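Local coordinates for dehydrogenase (Thermotoga maritima, PDB 3EZY), which catalyses the NAD(+)-dependent oxidation of myo-inositol to scyllo-inosose, probably as part of a myo-inositol degradation pathway, at residues 5-10 and 19-24; 106-111 and 116-121; 215-220 and 225-230; 259-262 and 267-270; 272-275 and 279-282. One frame throughout, in Å; residues are numbered along the deposited sequence. Where two conformers were deposited one is given.

Contacts 1 and 2 both reach the parallel Rossmann sheet; their centres lie about 20 Å apart. Contact 1 includes Gly-9 of a glycine-rich pattern, consistent with the dinucleotide-binding turn expected of this NAD-dependent family. Contact 3 belongs to the C-terminal domain's mixed sheet, its centre about 34 Å from that of contact 1 and on the other side of the chain's centre. Contacts 4 and 5 adjoin in sequence, their centres about 18 Å apart, and both touch the fourth subunit. The side chain of Arg-269 lies about 4 Å, and that of Arg-272 about 6 Å, from a bound methylpentanediol, probably from the crystallisation liquor. Contact 5 also meets contact 1, through Arg-282 and Asn-20.

Contact 1: 5-10 and 19-24; sequences IGVIGL and ENLKMI
Leu-21 lays its CD1 methyl against two branched side chains of strand 3-8, Ile-5 and Val-7. The closer approach is to Ile-5, where Leu-21 CD1 stands 4.0 Å from Ile-5 CG2 and touches CB almost as closely. With CG2 of Ile-5 set opposite the backbone N (CG1 has chi1 -55°), it is this short branch that the leucine meets, and the two side chains cross at about a right angle. The other neighbour is Val-7, whose CG2 comes within 4.2 Å of Leu-21 CD1. Ile-5 and Val-7 are two apart in an extended strand, so both point toward segment 19-24. Beta-branched residues suit the strand. Leucine suits the opposing segment because it branches at CG, one carbon farther out than valine or isoleucine, so that its CD1 is carried out to both strand side chains; Leu-21 CA and Ile-5 CA are 8.6 Å apart. This is the first beta-alpha-beta unit of the NAD-binding Rossmann fold, and the link from strand 3-8 to helix 12-20, which holds Gly-9, is consistent with the glycine-rich turn of dinucleotide-binding folds. Around the contact, Leu-21 also packs on Ala-27 and Leu-29 of the next strand and on Leu-289 of helix 277-298. No hydrogen bond joins the two segments; apolar contact alone links them, which implies a fit set by shape and burial and not by any directional bond.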
# COMPACT_ATOMS: atom_id res chain seq x y z
N ILE A 5 -0.03 -1.60 44.00
CA ILE A 5 -0.29 -2.85 43.26
C ILE A 5 0.71 -3.92 43.63
O ILE A 5 1.90 -3.64 43.78
CB ILE A 5 -0.18 -2.58 41.73
CG1 ILE A 5 -1.14 -1.43 41.36
CG2 ILE A 5 -0.51 -3.84 40.91
CD1 ILE A 5 -2.51 -1.90 41.06
N GLY A 6 0.23 -5.16 43.77
CA GLY A 6 1.09 -6.33 43.91
C GLY A 6 0.99 -7.22 42.66
O GLY A 6 -0.09 -7.47 42.14
N VAL A 7 2.13 -7.69 42.17
CA VAL A 7 2.18 -8.55 41.00
C VAL A 7 2.63 -9.95 41.40
O VAL A 7 3.68 -10.12 42.02
CB VAL A 7 3.18 -7.99 39.94
CG1 VAL A 7 3.21 -8.91 38.70
CG2 VAL A 7 2.79 -6.57 39.54
N ILE A 8 1.81 -10.95 41.11
CA ILE A 8 2.20 -12.33 41.36
C ILE A 8 2.62 -13.01 40.06
O ILE A 8 1.86 -13.04 39.08
CB ILE A 8 1.03 -13.13 41.97
CG1 ILE A 8 0.58 -12.47 43.26
CG2 ILE A 8 1.45 -14.58 42.21
CD1 ILE A 8 -0.68 -13.09 43.82
N GLY A 9 3.83 -13.58 40.05
CA GLY A 9 4.29 -14.27 38.85
C GLY A 9 5.15 -13.33 38.02
O GLY A 9 4.67 -12.35 37.47
N LEU A 10 6.44 -13.61 37.95
CA LEU A 10 7.33 -12.74 37.21
C LEU A 10 7.86 -13.47 35.98
O LEU A 10 9.06 -13.55 35.76
CB LEU A 10 8.47 -12.28 38.10
CG LEU A 10 8.09 -11.44 39.31
CD1 LEU A 10 9.34 -11.31 40.23
CD2 LEU A 10 7.51 -10.08 38.95
N GLU A 19 7.12 -3.73 35.13
CA GLU A 19 7.91 -2.66 34.51
C GLU A 19 7.04 -1.50 34.05
O GLU A 19 7.41 -0.34 34.24
CB GLU A 19 8.82 -3.21 33.40
CG GLU A 19 10.04 -3.98 34.01
CD GLU A 19 10.81 -4.83 33.01
OE1 GLU A 19 10.49 -4.79 31.80
OE2 GLU A 19 11.74 -5.56 33.46
N ASN A 20 5.86 -1.79 33.49
CA ASN A 20 4.92 -0.75 33.03
C ASN A 20 4.40 0.13 34.16
O ASN A 20 4.00 1.27 33.94
CB ASN A 20 3.72 -1.35 32.25
CG ASN A 20 4.08 -1.71 30.79
OD1 ASN A 20 5.12 -1.33 30.29
ND2 ASN A 20 3.20 -2.43 30.12
N LEU A 21 4.37 -0.39 35.38
CA LEU A 21 3.89 0.39 36.50
C LEU A 21 4.63 1.73 36.71
O LEU A 21 4.04 2.66 37.21
CB LEU A 21 3.76 -0.44 37.76
CG LEU A 21 2.44 -1.24 37.68
CD1 LEU A 21 2.41 -2.46 38.59
CD2 LEU A 21 1.20 -0.36 37.92
N LYS A 22 5.88 1.84 36.28
CA LYS A 22 6.58 3.14 36.28
C LYS A 22 6.03 4.12 35.24
O LYS A 22 6.24 5.32 35.32
CB LYS A 22 8.06 2.93 36.00
CG LYS A 22 8.68 1.90 36.92
CD LYS A 22 7.69 0.80 37.28
CE LYS A 22 8.42 -0.36 37.89
NZ LYS A 22 9.49 0.14 38.80
N MET A 23 5.32 3.59 34.26
CA MET A 23 4.90 4.38 33.12
C MET A 23 3.51 4.86 33.42
O MET A 23 2.89 5.57 32.62
CB MET A 23 4.82 3.48 31.89
CG MET A 23 5.29 4.08 30.60
SD MET A 23 7.06 3.84 30.45
CE MET A 23 7.64 4.79 31.86
N ILE A 24 3.01 4.42 34.56
CA ILE A 24 1.64 4.69 34.86
C ILE A 24 1.64 5.51 36.10
O ILE A 24 2.40 5.28 37.03
CB ILE A 24 0.85 3.42 35.11
CG1 ILE A 24 1.00 2.46 33.93
CG2 ILE A 24 -0.60 3.79 35.34
CD1 ILE A 24 0.15 1.23 34.02

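Contact 2: 106-111 and 116-121; sequences RMIEET and VILFTG
Thr-111 has its OG1 placed between the backbone N and the carbonyl carbon (chi1 48°), which lays the hydroxyl beside Leu-118 and turns it back toward its own helix. Leu-118 in turn has CG trans to its backbone N (chi1 174°), which helps carry CD2 to 3.9 Å from Thr-111 OG1 and on to Met-107 CB and Ile-108 CG1, each 4.3 Å from Leu-118 CD2. Leu-118 CB lies 3.7 Å from Thr-111 OG1. The hydroxyl donates to Met-107 O at 2.8 Å. Thr-111 N reaches the same oxygen from the opposite face of the carbonyl plane, so two donors grip Met-107 O. A small side chain with one hydroxyl and one methyl suits this buried place, since Thr-111 CG2 adds apolar contact with Val-116 CG2 at 4.0 Å. With a valine here the hydroxyl is gone, and Met-107 O would probably keep only the backbone N-H of its two donors within these segments. Val-116 N donates to Thr-111 O at 3.1 Å, tying the chain to the helix just before the strand starts. Helix 101-114 packs on strand 118-121 and runs roughly antiparallel to it, the short axes at 145° and 10.0 Å apart, in the last beta-alpha-beta unit of the Rossmann sheet, with Val-81 of helix 77-86 against Met-107 and Thr-111, and Val-91 of strand 90-94 against Thr-111 and Leu-118.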
# COMPACT_ATOMS: atom_id res chain seq x y z
N ARG A 106 -16.76 -20.25 40.15
CA ARG A 106 -16.41 -19.92 41.53
C ARG A 106 -15.68 -18.59 41.68
O ARG A 106 -15.97 -17.79 42.59
CB ARG A 106 -15.58 -21.02 42.17
CG ARG A 106 -16.36 -21.91 43.12
CD ARG A 106 -15.54 -22.23 44.36
NE ARG A 106 -15.78 -21.28 45.45
CZ ARG A 106 -15.09 -21.28 46.58
NH1 ARG A 106 -14.12 -22.17 46.76
NH2 ARG A 106 -15.36 -20.39 47.54
N MET A 107 -14.73 -18.33 40.77
CA MET A 107 -13.97 -17.06 40.73
C MET A 107 -14.92 -15.86 40.61
O MET A 107 -14.85 -14.88 41.36
CB MET A 107 -12.97 -17.12 39.54
CG MET A 107 -11.83 -18.17 39.69
SD MET A 107 -10.91 -18.66 38.16
CE MET A 107 -9.85 -17.22 38.05
N ILE A 108 -15.83 -15.93 39.64
CA ILE A 108 -16.85 -14.90 39.46
C ILE A 108 -17.78 -14.77 40.69
O ILE A 108 -18.00 -13.67 41.17
CB ILE A 108 -17.69 -15.22 38.21
CG1 ILE A 108 -16.87 -15.05 36.92
CG2 ILE A 108 -18.97 -14.39 38.20
CD1 ILE A 108 -17.51 -15.71 35.68
N GLU A 109 -18.30 -15.88 41.20
CA GLU A 109 -19.11 -15.84 42.45
C GLU A 109 -18.44 -15.16 43.65
O GLU A 109 -19.01 -14.29 44.30
CB GLU A 109 -19.41 -17.27 42.90
CG GLU A 109 -20.82 -17.48 43.42
CD GLU A 109 -21.67 -18.30 42.43
OE1 GLU A 109 -21.05 -19.01 41.58
OE2 GLU A 109 -22.94 -18.24 42.50
N GLU A 110 -17.22 -15.57 43.97
CA GLU A 110 -16.50 -15.02 45.15
C GLU A 110 -16.12 -13.55 45.02
O GLU A 110 -16.27 -12.76 45.97
CB GLU A 110 -15.27 -15.86 45.47
CG GLU A 110 -15.63 -17.31 45.66
CD GLU A 110 -16.21 -17.56 47.06
OE1 GLU A 110 -15.74 -16.88 47.99
OE2 GLU A 110 -17.12 -18.39 47.21
N THR A 111 -15.64 -13.15 43.86
CA THR A 111 -15.31 -11.75 43.70
C THR A 111 -16.60 -10.92 43.79
O THR A 111 -16.61 -9.85 44.39
CB THR A 111 -14.54 -11.45 42.36
OG1 THR A 111 -15.21 -12.07 41.27
CG2 THR A 111 -13.11 -12.02 42.41
N VAL A 116 -15.50 -7.04 44.83
CA VAL A 116 -14.25 -6.49 44.25
C VAL A 116 -14.26 -6.80 42.76
O VAL A 116 -14.90 -7.77 42.35
CB VAL A 116 -12.98 -7.14 44.84
CG1 VAL A 116 -12.86 -6.83 46.36
CG2 VAL A 116 -12.99 -8.61 44.58
N ILE A 117 -13.53 -6.00 41.98
CA ILE A 117 -13.37 -6.16 40.53
C ILE A 117 -12.64 -7.45 40.20
O ILE A 117 -11.64 -7.79 40.83
CB ILE A 117 -12.53 -4.97 39.98
CG1 ILE A 117 -13.32 -3.69 40.08
CG2 ILE A 117 -12.11 -5.16 38.56
CD1 ILE A 117 -12.45 -2.47 39.79
N LEU A 118 -13.14 -8.15 39.19
CA LEU A 118 -12.43 -9.22 38.50
C LEU A 118 -12.26 -8.81 37.03
O LEU A 118 -13.23 -8.71 36.29
CB LEU A 118 -13.17 -10.56 38.59
CG LEU A 118 -12.55 -11.73 37.78
CD1 LEU A 118 -11.04 -11.87 38.10
CD2 LEU A 118 -13.28 -13.06 38.04
N PHE A 119 -11.03 -8.52 36.64
CA PHE A 119 -10.71 -8.02 35.28
C PHE A 119 -9.93 -9.14 34.57
O PHE A 119 -8.94 -9.62 35.09
CB PHE A 119 -9.80 -6.79 35.43
CG PHE A 119 -9.56 -6.00 34.13
CD1 PHE A 119 -10.02 -4.69 34.02
CD2 PHE A 119 -8.87 -6.57 33.07
CE1 PHE A 119 -9.80 -3.93 32.87
CE2 PHE A 119 -8.66 -5.82 31.89
CZ PHE A 119 -9.13 -4.50 31.81
N THR A 120 -10.39 -9.55 33.40
CA THR A 120 -9.77 -10.63 32.66
C THR A 120 -8.78 -10.02 31.68
O THR A 120 -9.11 -9.07 30.98
CB THR A 120 -10.81 -11.42 31.85
OG1 THR A 120 -11.70 -12.07 32.76
CG2 THR A 120 -10.11 -12.51 30.99
N GLY A 121 -7.58 -10.59 31.63
CA GLY A 121 -6.50 -10.00 30.86
C GLY A 121 -6.55 -10.31 29.36
O GLY A 121 -5.60 -10.93 28.84

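Contact 3: 215-220 and 225-230; sequences VVLRFK and GVIDNS
Val-215 and Ile-227 face each other as an antiparallel hydrogen-bonded pair, with Val-215 N giving to Ile-227 O and Ile-227 N to Val-215 O, both at 2.8 Å. Leu-217 and Gly-225 form the next such pair: Leu-217 N reaches Gly-225 O from well above the carbonyl plane, and Gly-225 N returns a bond to Leu-217 O. Between them Val-216 and Val-226 make a non-hydrogen-bonded pair, which brings CA-H...O contacts from Val-226 CA to Val-215 O and from Val-216 CA to Gly-225 O, each 3.3 Å. These strands, 212-219 and 224-230, form a beta hairpin in the mixed sheet of the C-terminal domain. Apolar contacts follow from the register. Val-215, Leu-217 and Ile-227 share one face, which lies against helix 174-185, and Leu-217 CD1 meets Ile-227 CD1 at 4.0 Å. On the other face Val-216 packs on Val-216 of the third subunit and Val-226 on Val-226 of that subunit; beta-branched side chains suit an extended strand and present apolar branches to the neighbouring subunit. The aromatic contact comes at Gly-225: the edge of the Phe-219 ring brings CE2 to 3.9 Å from Gly-225 N, and glycine fits because a CB there would come about 3.3 Å from Phe-219 CE2.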
# COMPACT_ATOMS: atom_id res chain seq x y z
N VAL A 215 -12.07 -21.93 12.48
CA VAL A 215 -13.27 -21.98 13.29
C VAL A 215 -14.34 -21.06 12.69
O VAL A 215 -14.09 -19.88 12.43
CB VAL A 215 -13.01 -21.51 14.75
CG1 VAL A 215 -14.32 -21.40 15.51
CG2 VAL A 215 -12.06 -22.45 15.48
N VAL A 216 -15.51 -21.60 12.42
CA VAL A 216 -16.61 -20.82 11.90
C VAL A 216 -17.54 -20.48 13.03
O VAL A 216 -17.86 -21.34 13.86
CB VAL A 216 -17.45 -21.63 10.87
CG1 VAL A 216 -18.66 -20.79 10.37
CG2 VAL A 216 -16.58 -22.07 9.72
N LEU A 217 -18.01 -19.23 13.06
CA LEU A 217 -18.89 -18.72 14.10
C LEU A 217 -20.19 -18.29 13.44
O LEU A 217 -20.17 -17.64 12.41
CB LEU A 217 -18.29 -17.48 14.76
CG LEU A 217 -16.82 -17.55 15.18
CD1 LEU A 217 -16.37 -16.15 15.69
CD2 LEU A 217 -16.64 -18.61 16.28
N ARG A 218 -21.32 -18.68 14.03
CA ARG A 218 -22.60 -18.10 13.69
C ARG A 218 -23.08 -17.25 14.87
O ARG A 218 -23.31 -17.74 16.01
CB ARG A 218 -23.63 -19.18 13.35
CG ARG A 218 -25.05 -18.65 13.37
CD ARG A 218 -26.07 -19.70 12.94
NE ARG A 218 -25.98 -19.97 11.51
CZ ARG A 218 -26.63 -19.28 10.58
NH1 ARG A 218 -27.42 -18.26 10.91
NH2 ARG A 218 -26.48 -19.61 9.30
N PHE A 219 -23.25 -15.97 14.59
CA PHE A 219 -23.72 -15.03 15.60
C PHE A 219 -25.25 -14.96 15.67
O PHE A 219 -25.96 -15.32 14.72
CB PHE A 219 -23.20 -13.64 15.30
CG PHE A 219 -21.71 -13.52 15.38
CD1 PHE A 219 -21.09 -13.14 16.58
CD2 PHE A 219 -20.91 -13.80 14.25
CE1 PHE A 219 -19.71 -12.99 16.65
CE2 PHE A 219 -19.54 -13.67 14.30
CZ PHE A 219 -18.92 -13.27 15.50
N LYS A 220 -25.74 -14.46 16.79
CA LYS A 220 -27.17 -14.30 17.04
C LYS A 220 -27.92 -13.65 15.87
O LYS A 220 -28.99 -14.11 15.51
CB LYS A 220 -27.35 -13.48 18.31
CG LYS A 220 -28.76 -13.16 18.71
CD LYS A 220 -28.73 -12.39 20.05
CE LYS A 220 -29.94 -11.48 20.22
NZ LYS A 220 -31.18 -12.34 20.29
N GLY A 225 -18.68 -15.64 11.00
CA GLY A 225 -17.28 -15.29 11.09
C GLY A 225 -16.41 -16.51 10.92
O GLY A 225 -16.87 -17.65 11.07
N VAL A 226 -15.14 -16.26 10.58
CA VAL A 226 -14.18 -17.33 10.36
C VAL A 226 -12.88 -16.90 11.00
O VAL A 226 -12.34 -15.81 10.73
CB VAL A 226 -13.85 -17.58 8.86
CG1 VAL A 226 -12.82 -18.75 8.76
CG2 VAL A 226 -15.08 -17.91 8.02
N ILE A 227 -12.39 -17.71 11.92
CA ILE A 227 -11.11 -17.42 12.52
C ILE A 227 -10.19 -18.47 11.95
O ILE A 227 -10.63 -19.62 11.87
CB ILE A 227 -11.16 -17.66 14.03
CG1 ILE A 227 -12.11 -16.70 14.70
CG2 ILE A 227 -9.71 -17.57 14.62
CD1 ILE A 227 -12.45 -17.04 16.18
N ASP A 228 -8.95 -18.11 11.57
CA ASP A 228 -7.93 -19.13 11.32
C ASP A 228 -6.65 -18.89 12.13
O ASP A 228 -6.25 -17.71 12.32
CB ASP A 228 -7.64 -19.33 9.81
CG ASP A 228 -6.86 -18.20 9.20
OD1 ASP A 228 -5.63 -18.36 8.98
OD2 ASP A 228 -7.49 -17.14 8.96
N ASN A 229 -6.00 -19.96 12.60
CA ASN A 229 -4.84 -19.88 13.51
C ASN A 229 -3.68 -20.73 12.99
O ASN A 229 -3.91 -21.80 12.43
CB ASN A 229 -5.16 -20.50 14.88
CG ASN A 229 -6.13 -19.67 15.70
OD1 ASN A 229 -7.13 -20.19 16.21
ND2 ASN A 229 -5.86 -18.38 15.81
N SER A 230 -2.44 -20.28 13.18
CA SER A 230 -1.32 -21.14 12.92
C SER A 230 -0.34 -20.91 14.03
O SER A 230 -0.09 -19.76 14.41
CB SER A 230 -0.61 -20.83 11.58
OG SER A 230 0.51 -21.74 11.42

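Contact 4: 259-262 and 267-270; sequences TVVL and GDRG
Two backbone carbonyls are the flat groups that take part here. Arg-269 N meets Leu-262 O nearly along the C=O axis, at 2.6 Å in a bent bond (148° at the hydrogen). In return Leu-262 N reaches Arg-269 O at 2.8 Å, tilted 17° from that carbonyl's plane. Leu-262 and Arg-269 are therefore an antiparallel hydrogen-bonded pair, and the aliphatic base of the arginine, CB, rests 3.5 Å from Leu-262 O. Beyond that base the arginine chain bends at chi3 (68°), and its charged end leads away from Leu-262. Strands 260-264 and 267-270 form a small beta hairpin far from the centre of the chain, and it serves in assembly: residues 260 to 262 pair with a strand of the second subunit, so the sheet runs on across the interface. Valine and leucine suit such strands, while Asp-268 and Arg-269 put carbon against the hairpin and send their charged ends to other partners. On the side opposite Leu-262, Val-261 CG1 lies 3.9 Å from Asp-268 CB in an oblique crossing, the valine methyl lying by CB and CG of the aspartate. In the carboxylate, OD1 bonds Thr-263 OG1 of its own chain and Tyr-273 OH of the fourth subunit, while OD2 makes a salt bridge with Arg-256 of that subunit. Gly-267, where the second strand starts, has backbone angles at which a side chain would collide with the preceding carbonyl.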
# COMPACT_ATOMS: atom_id res chain seq x y z
N THR A 259 8.67 2.47 8.07
CA THR A 259 7.94 2.93 6.89
C THR A 259 8.79 2.85 5.61
O THR A 259 8.38 3.36 4.57
CB THR A 259 7.37 4.35 7.02
OG1 THR A 259 8.44 5.31 7.03
CG2 THR A 259 6.47 4.48 8.24
N VAL A 260 9.93 2.19 5.67
CA VAL A 260 10.86 2.16 4.54
C VAL A 260 10.51 1.10 3.52
O VAL A 260 10.11 -0.04 3.87
CB VAL A 260 12.35 1.93 5.05
CG1 VAL A 260 13.36 1.95 3.89
CG2 VAL A 260 12.73 3.00 6.07
N VAL A 261 10.68 1.46 2.24
CA VAL A 261 10.38 0.60 1.14
C VAL A 261 11.56 0.62 0.16
O VAL A 261 11.95 1.69 -0.33
CB VAL A 261 9.08 1.05 0.38
CG1 VAL A 261 8.84 0.14 -0.85
CG2 VAL A 261 7.83 1.04 1.34
N LEU A 262 12.11 -0.56 -0.13
CA LEU A 262 13.23 -0.70 -1.04
C LEU A 262 12.72 -1.28 -2.34
O LEU A 262 11.92 -2.25 -2.34
CB LEU A 262 14.27 -1.64 -0.42
CG LEU A 262 15.40 -2.11 -1.31
CD1 LEU A 262 16.34 -0.95 -1.55
CD2 LEU A 262 16.16 -3.22 -0.60
N GLY A 267 10.88 -5.50 -7.79
CA GLY A 267 9.74 -4.68 -7.32
C GLY A 267 9.98 -4.13 -5.93
O GLY A 267 11.11 -4.16 -5.45
N ASP A 268 8.91 -3.64 -5.29
CA ASP A 268 8.96 -3.07 -3.93
C ASP A 268 9.11 -4.13 -2.87
O ASP A 268 8.46 -5.18 -2.95
CB ASP A 268 7.65 -2.30 -3.62
CG ASP A 268 7.50 -1.07 -4.47
OD1 ASP A 268 8.53 -0.57 -4.98
OD2 ASP A 268 6.35 -0.59 -4.60
N ARG A 269 9.94 -3.82 -1.88
CA ARG A 269 10.13 -4.63 -0.67
C ARG A 269 9.94 -3.77 0.57
O ARG A 269 10.66 -2.79 0.78
CB ARG A 269 11.56 -5.22 -0.61
CG ARG A 269 11.91 -6.00 -1.89
CD ARG A 269 13.29 -6.66 -1.79
NE ARG A 269 13.24 -7.71 -0.79
CZ ARG A 269 14.24 -8.54 -0.51
NH1 ARG A 269 15.40 -8.41 -1.17
NH2 ARG A 269 14.09 -9.47 0.44
N GLY A 270 8.97 -4.16 1.38
CA GLY A 270 8.65 -3.44 2.63
C GLY A 270 9.46 -3.95 3.81
O GLY A 270 10.17 -4.93 3.67

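Contact 5: 272-275 and 279-282; sequences RYLY and ERYR
Glu-279 receives Arg-272 in a bidentate, end-on salt bridge at a helix N-terminus, that of helix 277-298, its carboxylate turned back to accept the backbone N-H groups of Tyr-275 and Phe-276 just ahead of the helix. Arg-272 NH1 donates to Glu-279 OE2 at 2.8 Å, on the syn side, and Arg-272 NH2 gives to the syn lone pair of Glu-279 OE1 at 2.9 Å. Both carboxylate oxygens lie near the guanidinium plane, and the two flat groups are turned 31° from coplanar. Tyr-275 N reaches Glu-279 OE2 from its anti side at 2.7 Å; Phe-276 N also bonds to it. The guanidinium and the two N-H groups would together tend to favour a charged carboxylate. Were this residue an alanine, the guanidinium would probably lose its bidentate mate and the backbone N-H groups of Tyr-275 and Phe-276 their shared acceptor. One shell out, Glu-279 CG sits between its backbone N and carbonyl carbon (chi1 68°), with the chain straight beyond it, so the carboxylate extends toward the loop. Arg-272 is extended from CG to NE and reaches in from the opposite direction. Leucine suits its place because its forked end puts one methyl by the glutamate, Leu-274 CD2 3.8 Å from Glu-279 CD, and the other on the helix backbone, Leu-274 CD1 4.0 Å from Arg-280 CA. Arg-280 NH1 forms a salt bridge with Asp-127. Farther along, Arg-280 CG sits 3.7 Å above the centre of the Tyr-281 ring.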
# COMPACT_ATOMS: atom_id res chain seq x y z
N ARG A 272 10.28 -5.68 7.60
CA ARG A 272 9.81 -6.88 8.29
C ARG A 272 8.58 -6.58 9.19
O ARG A 272 8.42 -5.49 9.72
CB ARG A 272 10.96 -7.48 9.14
CG ARG A 272 11.35 -6.60 10.35
CD ARG A 272 12.19 -7.40 11.39
NE ARG A 272 12.49 -6.65 12.62
CZ ARG A 272 11.76 -6.65 13.74
NH1 ARG A 272 10.63 -7.35 13.84
NH2 ARG A 272 12.17 -5.93 14.78
N TYR A 273 7.74 -7.59 9.39
CA TYR A 273 6.63 -7.52 10.34
C TYR A 273 7.19 -7.57 11.74
O TYR A 273 8.31 -8.08 11.94
CB TYR A 273 5.71 -8.75 10.16
CG TYR A 273 4.86 -8.74 8.90
CD1 TYR A 273 5.30 -8.13 7.73
CD2 TYR A 273 3.61 -9.37 8.89
CE1 TYR A 273 4.50 -8.11 6.60
CE2 TYR A 273 2.81 -9.36 7.79
CZ TYR A 273 3.23 -8.74 6.64
OH TYR A 273 2.40 -8.76 5.54
N LEU A 274 6.43 -7.06 12.70
CA LEU A 274 6.79 -7.26 14.11
C LEU A 274 6.87 -8.76 14.43
O LEU A 274 6.09 -9.58 13.93
CB LEU A 274 5.80 -6.62 15.04
CG LEU A 274 5.70 -5.14 14.85
CD1 LEU A 274 4.72 -4.59 15.91
CD2 LEU A 274 7.07 -4.48 14.89
N TYR A 275 7.87 -9.09 15.21
CA TYR A 275 8.29 -10.46 15.29
C TYR A 275 8.51 -10.88 16.75
O TYR A 275 8.19 -12.00 17.14
CB TYR A 275 9.53 -10.64 14.43
CG TYR A 275 9.97 -12.06 14.32
CD1 TYR A 275 9.70 -12.80 13.19
CD2 TYR A 275 10.65 -12.67 15.39
CE1 TYR A 275 10.08 -14.13 13.09
CE2 TYR A 275 11.04 -14.01 15.30
CZ TYR A 275 10.75 -14.73 14.14
OH TYR A 275 11.14 -16.05 14.01
N GLU A 279 8.00 -6.17 21.38
CA GLU A 279 7.74 -5.10 20.42
C GLU A 279 6.31 -5.20 19.92
O GLU A 279 5.67 -4.21 19.66
CB GLU A 279 8.71 -5.15 19.23
CG GLU A 279 8.51 -6.36 18.34
CD GLU A 279 9.50 -6.39 17.14
OE1 GLU A 279 10.21 -5.40 16.91
OE2 GLU A 279 9.59 -7.42 16.44
N ARG A 280 5.80 -6.42 19.81
CA ARG A 280 4.39 -6.62 19.39
C ARG A 280 3.37 -6.14 20.44
O ARG A 280 2.37 -5.45 20.11
CB ARG A 280 4.12 -8.09 19.02
CG ARG A 280 2.62 -8.42 18.79
CD ARG A 280 2.14 -7.72 17.50
NE ARG A 280 0.71 -7.89 17.22
CZ ARG A 280 -0.28 -7.22 17.83
NH1 ARG A 280 -0.01 -6.35 18.80
NH2 ARG A 280 -1.55 -7.44 17.48
N TYR A 281 3.58 -6.52 21.70
CA TYR A 281 2.49 -6.47 22.67
C TYR A 281 2.59 -5.42 23.76
O TYR A 281 1.63 -5.19 24.53
CB TYR A 281 2.34 -7.84 23.36
CG TYR A 281 1.71 -8.95 22.51
CD1 TYR A 281 2.37 -10.14 22.31
CD2 TYR A 281 0.42 -8.81 21.96
CE1 TYR A 281 1.80 -11.18 21.59
CE2 TYR A 281 -0.17 -9.81 21.23
CZ TYR A 281 0.53 -11.01 21.06
OH TYR A 281 -0.02 -12.02 20.34
N ARG A 282 3.75 -4.80 23.88
CA ARG A 282 3.99 -3.94 25.04
C ARG A 282 2.98 -2.81 25.20
O ARG A 282 2.51 -2.53 26.33
CB ARG A 282 5.42 -3.38 24.98
CG ARG A 282 5.64 -2.11 25.78
CD ARG A 282 5.96 -2.39 27.22
NE ARG A 282 7.35 -2.84 27.43
CZ ARG A 282 7.82 -3.31 28.60
NH1 ARG A 282 7.03 -3.40 29.67
NH2 ARG A 282 9.09 -3.70 28.70